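Local coordinates for protein anthranilate synthase component I (Streptococcus pneumoniae serotype 4, PDB 5KCK) that belongs to a family of mixed alpha/beta enzymes built around large antiparallel beta sheets, and is found here as a pair of identical subunits, at residues 7-11 and 231-235; 110-115 and 380-386; 118-124 and 246-250; 267-273 and 341-347. One frame throughout, in Å; residues are numbered along the deposited sequence.

Contact 1: 7-11 and 231-235; sequences IHGDV and RNLRV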
# COMPACT_ATOMS: atom_id res chain seq x y z
N ILE A 7 11.28 -5.52 -13.17
CA ILE A 7 10.02 -5.11 -13.78
C ILE A 7 9.40 -4.02 -12.91
O ILE A 7 9.38 -4.13 -11.68
CB ILE A 7 9.05 -6.30 -13.92
CG1 ILE A 7 9.66 -7.38 -14.83
CG2 ILE A 7 7.69 -5.83 -14.43
CD1 ILE A 7 8.71 -8.53 -15.10
N HIS A 8 8.90 -2.97 -13.56
CA HIS A 8 8.22 -1.92 -12.81
C HIS A 8 6.96 -2.48 -12.16
O HIS A 8 6.24 -3.29 -12.75
CB HIS A 8 7.90 -0.74 -13.73
CG HIS A 8 8.00 0.59 -13.04
ND1 HIS A 8 6.92 1.43 -12.89
CD2 HIS A 8 9.05 1.21 -12.46
CE1 HIS A 8 7.30 2.52 -12.25
NE2 HIS A 8 8.59 2.41 -11.98
N GLY A 9 6.71 -2.07 -10.92
CA GLY A 9 5.68 -2.69 -10.10
C GLY A 9 4.25 -2.43 -10.55
O GLY A 9 3.33 -3.06 -10.02
N ASP A 10 4.03 -1.53 -11.51
CA ASP A 10 2.69 -1.10 -11.85
C ASP A 10 2.06 -1.89 -12.99
O ASP A 10 0.96 -1.55 -13.43
CB ASP A 10 2.68 0.40 -12.21
CG ASP A 10 3.66 0.75 -13.34
OD1 ASP A 10 4.28 -0.17 -13.92
OD2 ASP A 10 3.79 1.95 -13.67
N VAL A 11 2.74 -2.93 -13.50
CA VAL A 11 2.21 -3.72 -14.61
C VAL A 11 2.11 -5.19 -14.27
O VAL A 11 1.76 -6.00 -15.14
CB VAL A 11 3.04 -3.53 -15.90
CG1 VAL A 11 3.03 -2.10 -16.34
CG2 VAL A 11 4.48 -4.06 -15.71
N ARG A 231 4.49 7.36 -14.83
CA ARG A 231 4.66 6.10 -14.12
C ARG A 231 5.82 6.18 -13.14
O ARG A 231 5.75 5.64 -12.03
CB ARG A 231 4.89 4.95 -15.11
CG ARG A 231 3.70 4.65 -16.02
CD ARG A 231 4.09 3.63 -17.09
NE ARG A 231 4.53 2.38 -16.48
CZ ARG A 231 5.15 1.40 -17.13
NH1 ARG A 231 5.43 1.51 -18.42
NH2 ARG A 231 5.51 0.31 -16.47
N ASN A 232 6.90 6.87 -13.52
CA ASN A 232 8.02 6.99 -12.60
C ASN A 232 7.72 8.02 -11.51
O ASN A 232 8.13 7.85 -10.36
CB ASN A 232 9.29 7.38 -13.35
CG ASN A 232 10.52 7.27 -12.47
OD1 ASN A 232 10.85 6.19 -11.96
ND2 ASN A 232 11.21 8.39 -12.28
N LEU A 233 6.98 9.07 -11.87
CA LEU A 233 6.66 10.13 -10.92
C LEU A 233 5.85 9.60 -9.75
O LEU A 233 6.12 9.94 -8.59
CB LEU A 233 5.90 11.25 -11.63
CG LEU A 233 5.61 12.50 -10.79
CD1 LEU A 233 6.91 13.20 -10.40
CD2 LEU A 233 4.67 13.45 -11.52
N ARG A 234 4.85 8.76 -10.02
CA ARG A 234 3.99 8.29 -8.95
C ARG A 234 4.70 7.33 -8.01
O ARG A 234 4.22 7.11 -6.89
CB ARG A 234 2.71 7.65 -9.53
CG ARG A 234 2.95 6.47 -10.44
CD ARG A 234 1.75 6.23 -11.38
NE ARG A 234 0.54 5.74 -10.71
CZ ARG A 234 0.42 4.54 -10.14
NH1 ARG A 234 1.44 3.69 -10.14
NH2 ARG A 234 -0.72 4.20 -9.56
N VAL A 235 5.85 6.79 -8.41
CA VAL A 235 6.67 6.01 -7.48
C VAL A 235 7.61 6.91 -6.68
O VAL A 235 7.84 6.68 -5.49
CB VAL A 235 7.43 4.91 -8.24
CG1 VAL A 235 8.43 4.21 -7.31
CG2 VAL A 235 6.46 3.90 -8.82
O HOH W 1 3.89 3.59 -11.73
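A type I beta turn, His8 to Val11, at the end of strand 2-8 is held against helix 226-236 by a salt bridge. Arg231 spans the gap: its chain leaves the helix toward the turn and meets the Asp10 carboxylate in a two-pronged salt bridge, Arg231 NE to Asp10 OD2 and Arg231 NH2 to Asp10 OD1, both 2.9 Å. The guanidinium approaches edge-on, as this geometry requires, while Val11 CG1 sits 3.5 Å from Arg231 NH2. His8 is the second main contributor. Arg231 O lies at its ring edge, 3.5 Å from His8 CE1, and Val235 CG2 is 3.8 Å from the same carbon. Within the turn, His8 ND1 adds two weak hydrogen bonds, 3.3 Å each to Asp10 OD1 and OD2, to the strong ones from the helix. Arg234 is less committed here, since its strongest partner is Glu30 of the second subunit; strand 2-8 likewise pairs with a strand of that subunit, placing the contact at the dimer interface. Water 1 fills the remaining gap, donating to Asp10 OD2 at 2.5 Å and to Arg231 O at 2.8 Å and accepting from Arg234 NH1 at 2.9 Å.

Contact 2: 110-115 and 380-386; sequences QIPEDT and YELETEK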
# COMPACT_ATOMS: atom_id res chain seq x y z
N GLN A 110 -2.41 44.28 -16.19
CA GLN A 110 -2.26 43.68 -17.51
C GLN A 110 -1.51 42.36 -17.40
O GLN A 110 -0.47 42.26 -16.75
CB GLN A 110 -1.53 44.62 -18.46
CG GLN A 110 -1.35 44.01 -19.85
CD GLN A 110 -1.02 45.03 -20.91
OE1 GLN A 110 -0.88 46.22 -20.62
NE2 GLN A 110 -0.90 44.57 -22.15
N ILE A 111 -2.06 41.33 -18.04
CA ILE A 111 -1.47 39.99 -17.98
C ILE A 111 -0.37 39.90 -19.03
O ILE A 111 -0.60 40.27 -20.19
CB ILE A 111 -2.55 38.94 -18.20
CG1 ILE A 111 -3.60 39.06 -17.10
CG2 ILE A 111 -1.95 37.54 -18.24
CD1 ILE A 111 -4.70 38.08 -17.21
N PRO A 112 0.83 39.42 -18.67
CA PRO A 112 1.93 39.38 -19.65
C PRO A 112 1.69 38.39 -20.78
O PRO A 112 0.71 37.64 -20.79
CB PRO A 112 3.13 38.95 -18.80
CG PRO A 112 2.75 39.23 -17.39
CD PRO A 112 1.26 39.02 -17.33
N GLU A 113 2.61 38.40 -21.73
CA GLU A 113 2.54 37.53 -22.90
C GLU A 113 2.48 36.06 -22.48
O GLU A 113 3.17 35.62 -21.55
CB GLU A 113 3.77 37.79 -23.79
CG GLU A 113 3.93 36.86 -24.97
CD GLU A 113 5.33 36.94 -25.56
OE1 GLU A 113 6.12 37.79 -25.09
OE2 GLU A 113 5.65 36.16 -26.48
N ASP A 114 1.64 35.30 -23.18
CA ASP A 114 1.50 33.86 -22.97
C ASP A 114 2.44 33.13 -23.93
O ASP A 114 2.21 33.13 -25.14
CB ASP A 114 0.06 33.43 -23.18
CG ASP A 114 -0.19 31.98 -22.80
OD1 ASP A 114 0.79 31.24 -22.55
OD2 ASP A 114 -1.37 31.59 -22.77
N THR A 115 3.48 32.51 -23.40
CA THR A 115 4.41 31.74 -24.22
C THR A 115 4.04 30.26 -24.30
O THR A 115 4.71 29.51 -25.02
CB THR A 115 5.84 31.87 -23.69
OG1 THR A 115 5.88 31.49 -22.31
CG2 THR A 115 6.34 33.31 -23.84
N TYR A 380 2.75 40.63 -11.66
CA TYR A 380 2.61 40.87 -13.09
C TYR A 380 3.24 42.18 -13.55
O TYR A 380 3.19 42.49 -14.75
CB TYR A 380 1.14 40.78 -13.49
CG TYR A 380 0.76 39.36 -13.84
CD1 TYR A 380 1.75 38.38 -13.95
CD2 TYR A 380 -0.55 39.00 -14.08
CE1 TYR A 380 1.42 37.08 -14.29
CE2 TYR A 380 -0.89 37.70 -14.42
CZ TYR A 380 0.10 36.75 -14.52
OH TYR A 380 -0.22 35.45 -14.86
N GLU A 381 3.84 42.94 -12.64
CA GLU A 381 4.75 44.00 -13.05
C GLU A 381 6.17 43.49 -13.20
O GLU A 381 6.97 44.11 -13.91
CB GLU A 381 4.70 45.16 -12.04
CG GLU A 381 3.35 45.88 -12.01
CD GLU A 381 3.18 46.86 -10.85
OE1 GLU A 381 4.10 46.98 -10.01
OE2 GLU A 381 2.12 47.50 -10.79
N LEU A 382 6.49 42.35 -12.60
CA LEU A 382 7.82 41.76 -12.60
C LEU A 382 7.95 40.55 -13.51
O LEU A 382 8.87 40.47 -14.32
CB LEU A 382 8.22 41.39 -11.17
CG LEU A 382 8.19 42.58 -10.22
CD1 LEU A 382 8.42 42.11 -8.80
CD2 LEU A 382 9.25 43.59 -10.64
N GLU A 383 7.05 39.58 -13.39
CA GLU A 383 7.12 38.41 -14.26
C GLU A 383 6.76 38.80 -15.69
O GLU A 383 5.92 39.67 -15.92
CB GLU A 383 6.21 37.30 -13.76
CG GLU A 383 6.69 36.68 -12.45
CD GLU A 383 5.85 35.49 -12.02
OE1 GLU A 383 4.88 35.16 -12.73
OE2 GLU A 383 6.18 34.89 -10.96
N THR A 384 7.43 38.17 -16.65
CA THR A 384 7.29 38.53 -18.06
C THR A 384 6.48 37.51 -18.85
O THR A 384 6.27 37.71 -20.05
CB THR A 384 8.67 38.71 -18.70
OG1 THR A 384 9.40 37.48 -18.62
CG2 THR A 384 9.45 39.78 -17.96
N GLU A 385 6.00 36.45 -18.22
CA GLU A 385 5.21 35.42 -18.88
C GLU A 385 3.95 35.17 -18.06
O GLU A 385 4.02 35.08 -16.83
CB GLU A 385 5.97 34.10 -19.02
CG GLU A 385 7.24 34.16 -19.85
CD GLU A 385 8.01 32.85 -19.80
OE1 GLU A 385 8.72 32.60 -18.79
OE2 GLU A 385 7.89 32.05 -20.75
N LYS A 386 2.82 35.06 -18.75
CA LYS A 386 1.58 34.64 -18.10
C LYS A 386 1.80 33.30 -17.40
O LYS A 386 2.42 32.39 -17.95
CB LYS A 386 0.47 34.53 -19.14
CG LYS A 386 -0.86 34.06 -18.61
CD LYS A 386 -1.89 34.10 -19.72
CE LYS A 386 -3.25 33.61 -19.24
NZ LYS A 386 -4.13 33.34 -20.41
O HOH W 2 -2.48 30.44 -20.91
O HOH W 3 2.98 31.97 -20.53
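This is a surface contact between an irregular loop and the C-terminal end of a helix: residues 110-115, between strands 92-97 and 121-126, lie along the last turn of helix 372-382 and the non-helical residues after it. Pro112 and Lys386 contribute the most area. The proline ring packs on Tyr380, with Pro112 CD 3.4 Å from the ring centroid and almost on its normal, a CH-pi contact; Ile111 CG2 adds an apolar touch to Tyr380 CE2 at 4.0 Å. Where Glu383 leaves the helix, the backbones converge. Lys386 N donates to Glu113 O at 2.9 Å, and Glu385 CA approaches the same oxygen at 3.4 Å. Beyond this, Thr115 OG1 donates to Glu385 OE2 at 2.6 Å, and water 3 connects Thr115 N (3.0 Å) with Lys386 O (2.7 Å). The fully extended Lys386 side chain runs past Ile111 CG2 (3.7 Å from Lys386 CG) to a salt bridge with Asp120; Asp114 OD2 stays 4.0 Å from Lys386 NZ, beyond a salt bridge, while Asp114 OD1 accepts from Gly117 N. Tyr380 OH bonds to Asp100. The chemistry implies that apolar packing on Tyr380 and directional bonds at Glu113 and Thr115 act side by side, at a surface open to water.

Contact 3: 118-124 and 246-250; sequences TPDMHFF and DFGDY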
# COMPACT_ATOMS: atom_id res chain seq x y z
N THR A 118 -2.00 27.65 -22.96
CA THR A 118 -3.09 26.87 -22.41
C THR A 118 -4.32 27.76 -22.20
O THR A 118 -4.18 28.97 -21.99
CB THR A 118 -2.70 26.24 -21.07
OG1 THR A 118 -2.04 27.21 -20.26
CG2 THR A 118 -1.78 25.04 -21.28
N PRO A 119 -5.52 27.19 -22.28
CA PRO A 119 -6.71 27.96 -21.91
C PRO A 119 -6.68 28.30 -20.43
O PRO A 119 -5.98 27.67 -19.63
CB PRO A 119 -7.87 27.03 -22.26
CG PRO A 119 -7.27 25.68 -22.42
CD PRO A 119 -5.86 25.89 -22.87
N ASP A 120 -7.46 29.31 -20.06
CA ASP A 120 -7.51 29.69 -18.66
C ASP A 120 -8.28 28.69 -17.81
O ASP A 120 -8.04 28.61 -16.60
CB ASP A 120 -8.09 31.09 -18.54
CG ASP A 120 -7.21 32.12 -19.23
OD1 ASP A 120 -6.16 32.47 -18.66
OD2 ASP A 120 -7.55 32.55 -20.35
N MSE A 121 -9.15 27.90 -18.43
CA MSE A 121 -9.88 26.84 -17.75
C MSE A 121 -10.19 25.76 -18.77
O MSE A 121 -10.54 26.07 -19.91
CB MSE A 121 -11.17 27.37 -17.13
CG MSE A 121 -11.98 26.33 -16.42
SE MSE A 121 -13.69 27.01 -15.75
CE MSE A 121 -14.72 26.86 -17.40
N HIS A 122 -10.06 24.51 -18.36
CA HIS A 122 -10.33 23.38 -19.24
C HIS A 122 -10.79 22.20 -18.40
O HIS A 122 -10.02 21.69 -17.57
CB HIS A 122 -9.10 23.02 -20.06
CG HIS A 122 -9.41 22.35 -21.37
ND1 HIS A 122 -8.49 22.26 -22.40
CD2 HIS A 122 -10.53 21.74 -21.82
CE1 HIS A 122 -9.04 21.63 -23.42
NE2 HIS A 122 -10.27 21.30 -23.09
N PHE A 123 -12.03 21.77 -18.60
CA PHE A 123 -12.56 20.60 -17.93
C PHE A 123 -13.17 19.65 -18.95
O PHE A 123 -13.78 20.09 -19.93
CB PHE A 123 -13.64 20.97 -16.88
CG PHE A 123 -13.08 21.54 -15.61
CD1 PHE A 123 -12.64 20.71 -14.60
CD2 PHE A 123 -13.01 22.92 -15.43
CE1 PHE A 123 -12.12 21.23 -13.42
CE2 PHE A 123 -12.49 23.46 -14.26
CZ PHE A 123 -12.04 22.61 -13.25
N PHE A 124 -13.01 18.36 -18.71
CA PHE A 124 -13.83 17.36 -19.37
C PHE A 124 -14.88 16.85 -18.37
O PHE A 124 -14.62 16.73 -17.17
CB PHE A 124 -12.98 16.19 -19.88
CG PHE A 124 -12.09 16.52 -21.05
CD1 PHE A 124 -12.63 16.86 -22.28
CD2 PHE A 124 -10.71 16.42 -20.93
CE1 PHE A 124 -11.81 17.14 -23.37
CE2 PHE A 124 -9.89 16.68 -22.02
CZ PHE A 124 -10.44 17.05 -23.23
N ASP A 246 -4.67 14.25 -20.30
CA ASP A 246 -4.41 14.33 -21.73
C ASP A 246 -5.50 15.17 -22.38
O ASP A 246 -6.62 14.70 -22.59
CB ASP A 246 -4.34 12.95 -22.37
CG ASP A 246 -3.87 13.01 -23.82
OD1 ASP A 246 -3.68 14.13 -24.35
OD2 ASP A 246 -3.69 11.94 -24.45
N PHE A 247 -5.16 16.41 -22.74
CA PHE A 247 -6.11 17.27 -23.42
C PHE A 247 -5.96 17.19 -24.94
O PHE A 247 -6.60 17.97 -25.65
CB PHE A 247 -5.95 18.72 -22.94
CG PHE A 247 -6.40 18.95 -21.52
CD1 PHE A 247 -7.74 19.12 -21.22
CD2 PHE A 247 -5.49 18.99 -20.48
CE1 PHE A 247 -8.17 19.32 -19.92
CE2 PHE A 247 -5.90 19.20 -19.17
CZ PHE A 247 -7.25 19.36 -18.89
N GLY A 248 -5.15 16.27 -25.44
CA GLY A 248 -5.01 16.12 -26.87
C GLY A 248 -3.79 16.84 -27.41
O GLY A 248 -2.77 16.20 -27.68
N ASP A 249 -3.88 18.15 -27.57
CA ASP A 249 -2.72 18.90 -28.04
C ASP A 249 -1.83 19.39 -26.90
O ASP A 249 -0.79 20.00 -27.17
CB ASP A 249 -3.16 20.09 -28.91
CG ASP A 249 -4.11 21.03 -28.20
OD1 ASP A 249 -4.82 20.58 -27.28
OD2 ASP A 249 -4.15 22.22 -28.58
N TYR A 250 -2.20 19.12 -25.65
CA TYR A 250 -1.28 19.35 -24.54
C TYR A 250 -1.64 18.39 -23.41
O TYR A 250 -2.75 17.85 -23.36
CB TYR A 250 -1.29 20.81 -24.06
CG TYR A 250 -2.55 21.26 -23.35
CD1 TYR A 250 -3.68 21.64 -24.07
CD2 TYR A 250 -2.60 21.35 -21.96
CE1 TYR A 250 -4.83 22.07 -23.43
CE2 TYR A 250 -3.75 21.78 -21.30
CZ TYR A 250 -4.86 22.14 -22.05
OH TYR A 250 -6.02 22.56 -21.43
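The imidazole of His122 overlaps the phenyl ring of Phe247 in an offset stack, the centroids 4.4 Å apart and the planes at 29°, with Phe247 CD1 over the His122 face. The pair forms the middle of an aromatic cluster that also takes in Phe124 and Tyr250, and it illustrates how the tip of a beta hairpin can be packed onto another sheet: residues 246-250 make the turn between strands 242-246 and 250-254, whereas His122 and Phe124 project from strand 121-126 of the large antiparallel sheet. Alternation along the strand sends these two side chains toward the hairpin and Phe123 away from it. Phe124 CE2 comes to 3.3 Å from Phe247 CD1, but those rings, although nearly parallel, are slid apart and barely overlap. Tyr250 provides the polar link, its OH hydrogen-bonded to His122 ND1 at 2.7 Å, while the other imidazole nitrogen of His122 bonds to Glu51. Thr118 CG2 lies over the Tyr250 face, 4.1 Å from the centroid, and Pro119 CD is 4.0 Å from Tyr250 CZ. Just beyond, Asp120 and Met121 form a classic beta bulge opposite Phe54, and Phe124 also meets His25 of the second subunit. The hairpin is shaped by its own bonds: Phe247 N reaches Tyr250 O at 2.9 Å, and in an Asx turn Gly248 N donates to Asp246 OD1 at 2.8 Å.

Contact 4: 267-273 and 341-347; sequences IVTTNPI and TSVVKGR
Four backbone hydrogen bonds set the register: Val268 N to Gly346 O and Gly346 N to Val268 O, each 2.9 Å, then Thr270 N to Val344 O at 2.9 Å and Val344 N to Thr270 O at 3.0 Å. Val268 with Gly346 and Thr270 with Val344 are therefore hydrogen-bonded antiparallel pairs, alternating with the non-hydrogen-bonded pairs Ile267 with Arg347 and Thr269 with Lys345. Both strands keep beta conformation, their axes 4.7 Å apart at 162°. Across the Thr269 pair, Lys345 (chi1 m, chi2 and chi3 t, chi4 m) curls so that its NZ donates to Thr269 OG1 at 2.6 Å. Strand 267-270 gives way at Asn271 (phi -134°, psi 76°). Pro272, with no amide hydrogen, cannot serve Ser342 O; instead Asn271 ND2, with chi1 t, makes a weak hydrogen bond to Ser342 O at 2.6 Å and an ordinary one to Thr341 OG1 at 3.3 Å, while Ser342 N returns to Pro272 O at 3.2 Å. Ile267, Thr269, Lys345 and Arg347 share one face, where Ile267 CD1 lies over the Arg347 guanidinium, 3.9 Å from NH1. Val268, Thr270 and Val344 point to the other, packed by helix 297-316; Pro272 CD is 4.2 Å from Val344 CG2. Flanked by strands 259-264 and 324-333, these are neighbouring strands of an antiparallel sheet, joined by a long connection that includes that helix and not by a tight hairpin.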
# COMPACT_ATOMS: atom_id res chain seq x y z
N ILE A 267 -19.01 20.86 3.80
CA ILE A 267 -17.87 21.29 4.61
C ILE A 267 -16.75 21.74 3.68
O ILE A 267 -16.35 21.00 2.76
CB ILE A 267 -17.39 20.16 5.54
CG1 ILE A 267 -18.58 19.55 6.30
CG2 ILE A 267 -16.30 20.65 6.48
CD1 ILE A 267 -19.38 20.56 7.11
N VAL A 268 -16.24 22.95 3.90
CA VAL A 268 -15.06 23.48 3.20
C VAL A 268 -13.83 23.25 4.06
O VAL A 268 -13.83 23.56 5.26
CB VAL A 268 -15.23 24.97 2.88
CG1 VAL A 268 -14.10 25.47 1.99
CG2 VAL A 268 -16.56 25.21 2.21
N THR A 269 -12.77 22.71 3.45
CA THR A 269 -11.54 22.39 4.17
C THR A 269 -10.34 22.98 3.45
O THR A 269 -10.24 22.88 2.23
CB THR A 269 -11.36 20.87 4.30
OG1 THR A 269 -12.46 20.30 5.01
CG2 THR A 269 -10.05 20.53 5.02
N THR A 270 -9.43 23.59 4.21
CA THR A 270 -8.10 23.91 3.71
C THR A 270 -7.06 23.23 4.58
O THR A 270 -7.33 22.86 5.73
CB THR A 270 -7.81 25.42 3.66
OG1 THR A 270 -7.88 25.97 4.99
CG2 THR A 270 -8.78 26.15 2.75
N ASN A 271 -5.87 23.07 4.03
CA ASN A 271 -4.79 22.34 4.69
C ASN A 271 -3.52 23.16 4.56
O ASN A 271 -2.65 22.86 3.73
CB ASN A 271 -4.66 20.94 4.09
CG ASN A 271 -3.53 20.15 4.69
OD1 ASN A 271 -2.70 19.59 3.96
ND2 ASN A 271 -3.47 20.10 6.02
N PRO A 272 -3.38 24.23 5.34
CA PRO A 272 -2.18 25.06 5.26
C PRO A 272 -0.90 24.26 5.43
O PRO A 272 -0.73 23.54 6.42
CB PRO A 272 -2.37 26.07 6.39
CG PRO A 272 -3.83 26.16 6.56
CD PRO A 272 -4.37 24.79 6.29
N ILE A 273 -0.02 24.36 4.44
CA ILE A 273 1.29 23.73 4.46
C ILE A 273 2.32 24.83 4.29
O ILE A 273 2.36 25.49 3.24
CB ILE A 273 1.44 22.66 3.36
CG1 ILE A 273 0.39 21.56 3.51
CG2 ILE A 273 2.84 22.07 3.40
CD1 ILE A 273 0.61 20.65 4.70
N THR A 341 1.93 21.65 9.45
CA THR A 341 0.65 21.36 8.84
C THR A 341 -0.52 21.67 9.77
O THR A 341 -0.44 21.49 10.99
CB THR A 341 0.57 19.89 8.39
OG1 THR A 341 -0.60 19.71 7.57
CG2 THR A 341 0.47 18.96 9.58
N SER A 342 -1.63 22.11 9.17
CA SER A 342 -2.85 22.41 9.91
C SER A 342 -4.06 22.11 9.04
O SER A 342 -3.96 21.99 7.81
CB SER A 342 -2.90 23.88 10.36
OG SER A 342 -1.83 24.19 11.24
N VAL A 343 -5.22 22.02 9.69
CA VAL A 343 -6.50 21.78 9.02
C VAL A 343 -7.50 22.84 9.49
O VAL A 343 -7.68 23.04 10.70
CB VAL A 343 -7.03 20.36 9.30
CG1 VAL A 343 -8.38 20.13 8.64
CG2 VAL A 343 -6.02 19.31 8.82
N VAL A 344 -8.13 23.51 8.53
CA VAL A 344 -9.18 24.49 8.80
C VAL A 344 -10.44 24.03 8.08
O VAL A 344 -10.39 23.64 6.91
CB VAL A 344 -8.78 25.90 8.33
CG1 VAL A 344 -9.79 26.94 8.85
CG2 VAL A 344 -7.36 26.23 8.79
N LYS A 345 -11.58 24.08 8.79
CA LYS A 345 -12.85 23.63 8.25
C LYS A 345 -13.95 24.62 8.61
O LYS A 345 -13.91 25.27 9.66
CB LYS A 345 -13.24 22.24 8.78
CG LYS A 345 -12.37 21.11 8.28
CD LYS A 345 -12.68 19.80 9.02
CE LYS A 345 -11.96 18.63 8.39
NZ LYS A 345 -12.33 18.49 6.93
N GLY A 346 -14.96 24.71 7.73
CA GLY A 346 -16.16 25.46 8.04
C GLY A 346 -17.36 24.91 7.28
O GLY A 346 -17.22 24.15 6.32
N ARG A 347 -18.54 25.33 7.72
CA ARG A 347 -19.80 24.90 7.11
C ARG A 347 -20.23 25.93 6.06
O ARG A 347 -20.64 27.04 6.40
CB ARG A 347 -20.87 24.71 8.17
CG ARG A 347 -22.17 24.12 7.65
CD ARG A 347 -23.15 23.87 8.79
NE ARG A 347 -22.54 23.07 9.86
CZ ARG A 347 -22.42 21.75 9.84
NH1 ARG A 347 -22.87 21.05 8.80
NH2 ARG A 347 -21.84 21.11 10.85

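Set side by side, the four contacts show chemistry following position. Contact 3, the most buried, relies on stacked rings and one hydrogen bond; contact 2, at the surface, on a proline-tyrosine CH-pi contact together with polar bonds and water; contact 1, at the subunit interface, on an ion pair; contact 4, partly buried, on regular backbone pairing. Contacts 3 and 4 reach the same large sheet on opposite sides of the chain's centre, their own centres about 28 Å apart. Contacts 2 and 3 touch directly, through the 2.8 Å salt bridge from Lys386 NZ to Asp120 OD1, whereas contacts 1 and 4 touch none of the others. Contacts 1, 2 and 3 each tie the N-terminal part of the chain to the later part; contact 4 is internal to the later part.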